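Long-range contact in trichothecene 15-O-acetyltransferase TRI3 (Fusarium sporotrichioides, PDB 3FOT), which acetylates the 15-hydroxyl of trichothecene intermediates as a 15-O-acetyltransferase in the biosynthesis of mycotoxins such as T-2 toxin: residues S461-I465 with S482-A486. Sequence-based numbering, arbitrary orientation.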
loop_
_atom_site.group_PDB
_atom_site.type_symbol
_atom_site.label_atom_id
_atom_site.label_comp_id
_atom_site.label_asym_id
_atom_site.label_seq_id
_atom_site.Cartn_x
_atom_site.Cartn_y
_atom_site.Cartn_z
ATOM N N SER A 461 -0.304 -14.732 -17.594
ATOM C CA SER A 461 0.980 -14.148 -17.200
ATOM C C SER A 461 0.701 -12.834 -16.502
ATOM O O SER A 461 -0.094 -12.021 -17.015
ATOM C CB SER A 461 1.826 -13.854 -18.439
ATOM O OG SER A 461 3.098 -13.381 -18.004
ATOM N N VAL A 462 1.300 -12.627 -15.332
ATOM C CA VAL A 462 1.106 -11.351 -14.630
ATOM C C VAL A 462 2.184 -10.405 -15.135
ATOM O O VAL A 462 3.347 -10.514 -14.717
ATOM C CB VAL A 462 1.154 -11.492 -13.080
ATOM C CG1 VAL A 462 0.836 -10.153 -12.409
ATOM C CG2 VAL A 462 0.168 -12.576 -12.580
ATOM N N GLU A 463 1.793 -9.494 -16.025
ATOM C CA GLU A 463 2.779 -8.673 -16.774
ATOM C C GLU A 463 3.206 -7.435 -16.021
ATOM O O GLU A 463 4.396 -7.098 -15.995
ATOM C CB GLU A 463 2.245 -8.273 -18.144
ATOM C CG GLU A 463 1.960 -9.489 -18.997
ATOM C CD GLU A 463 2.089 -9.218 -20.469
ATOM O OE1 GLU A 463 1.661 -8.137 -20.925
ATOM O OE2 GLU A 463 2.622 -10.105 -21.162
ATOM N N SER A 464 2.230 -6.762 -15.409
ATOM C CA SER A 464 2.530 -5.491 -14.742
ATOM C C SER A 464 1.667 -5.344 -13.505
ATOM O O SER A 464 0.528 -5.842 -13.442
ATOM C CB SER A 464 2.321 -4.302 -15.694
ATOM O OG SER A 464 0.957 -4.158 -16.005
ATOM N N ILE A 465 2.233 -4.670 -12.511
ATOM C CA ILE A 465 1.556 -4.427 -11.253
ATOM C C ILE A 465 1.746 -2.962 -10.918
ATOM O O ILE A 465 2.875 -2.469 -10.876
ATOM C CB ILE A 465 2.089 -5.320 -10.096
ATOM C CG1 ILE A 465 1.981 -6.816 -10.449
ATOM C CG2 ILE A 465 1.376 -4.979 -8.762
ATOM C CD1 ILE A 465 2.602 -7.763 -9.401
ATOM N N SER A 482 8.893 -2.892 -7.477
ATOM C CA SER A 482 9.619 -3.623 -8.486
ATOM C C SER A 482 8.820 -4.826 -8.921
ATOM O O SER A 482 8.171 -5.469 -8.098
ATOM C CB SER A 482 10.953 -4.111 -7.921
ATOM O OG SER A 482 11.681 -4.762 -8.950
ATOM N N TRP A 483 8.890 -5.130 -10.213
ATOM C CA TRP A 483 8.308 -6.378 -10.727
ATOM C C TRP A 483 9.108 -6.835 -11.922
ATOM O O TRP A 483 9.417 -6.016 -12.782
ATOM C CB TRP A 483 6.889 -6.101 -11.132
ATOM C CG TRP A 483 6.092 -7.247 -11.653
ATOM C CD1 TRP A 483 5.547 -7.355 -12.894
ATOM C CD2 TRP A 483 5.704 -8.413 -10.932
ATOM N NE1 TRP A 483 4.843 -8.548 -12.999
ATOM C CE2 TRP A 483 4.931 -9.213 -11.810
ATOM C CE3 TRP A 483 5.948 -8.877 -9.630
ATOM C CZ2 TRP A 483 4.379 -10.438 -11.425
ATOM C CZ3 TRP A 483 5.397 -10.112 -9.248
ATOM C CH2 TRP A 483 4.613 -10.869 -10.148
ATOM N N ARG A 484 9.469 -8.126 -11.962
ATOM C CA ARG A 484 10.236 -8.677 -13.115
ATOM C C ARG A 484 11.497 -7.831 -13.368
ATOM O O ARG A 484 11.865 -7.536 -14.537
ATOM C CB ARG A 484 9.382 -8.754 -14.373
ATOM C CG ARG A 484 8.228 -9.753 -14.219
ATOM C CD ARG A 484 7.353 -9.702 -15.434
ATOM N NE ARG A 484 6.264 -10.671 -15.344
ATOM C CZ ARG A 484 6.363 -11.963 -15.692
ATOM N NH1 ARG A 484 5.300 -12.750 -15.575
ATOM N NH2 ARG A 484 7.504 -12.464 -16.185
ATOM N N ASP A 485 12.142 -7.483 -12.256
ATOM C CA ASP A 485 13.412 -6.713 -12.205
ATOM C C ASP A 485 13.319 -5.283 -12.726
ATOM O O ASP A 485 14.355 -4.647 -12.963
ATOM C CB ASP A 485 14.537 -7.425 -12.959
ATOM C CG ASP A 485 15.082 -8.613 -12.211
ATOM O OD1 ASP A 485 15.206 -8.555 -10.964
ATOM O OD2 ASP A 485 15.420 -9.588 -12.899
ATOM N N ALA A 486 12.106 -4.777 -12.914
ATOM C CA ALA A 486 11.922 -3.398 -13.339
ATOM C C ALA A 486 11.311 -2.595 -12.203
ATOM O O ALA A 486 10.288 -2.998 -11.648
ATOM C CB ALA A 486 11.030 -3.333 -14.574
#
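A single backbone oxygen, Val462 O, accepts three side-chain hydrogen bonds from two consecutive residues: 3.0 Å from Trp483 NE1, 3.0 Å from Arg484 NE and 3.1 Å from Arg484 NH1. The indole and the guanidinium both approach it edge-on. This carbonyl immediately precedes a classic beta bulge, in which Glu463 and Ser464 together face Ser58 on the neighbouring strand 53-61; the helix-like backbone of Glu463 (phi/psi -86/-43) breaks the regular alternation of the strand. Both side chains come from the end of a beta hairpin with a two-residue loop: Trp483 ends strand 477-483, Arg484 is the first loop residue, and Trp483 to Ala486 form a type I' turn, closed by Trp483 N to Ala486 O (2.9 Å) and Ala486 N to Trp483 O (3.0 Å). The contact joins two separate mixed beta sheets of this BAHD-superfamily fold, one containing strand 457-469, the other the hairpin of strands 477-483 and 486-494. Ile465 CD1 lies over one face of the indole, 3.4 Å from the centroid of the Trp483 six-membered ring, in a CH-pi contact almost along the ring normal. Val462 CG1 adds an apolar contact of 3.7 Å to Trp483 CZ2, while His448 meets the indole edge-to-face. The Glu463 carboxylate turns instead to Arg60, in a salt bridge.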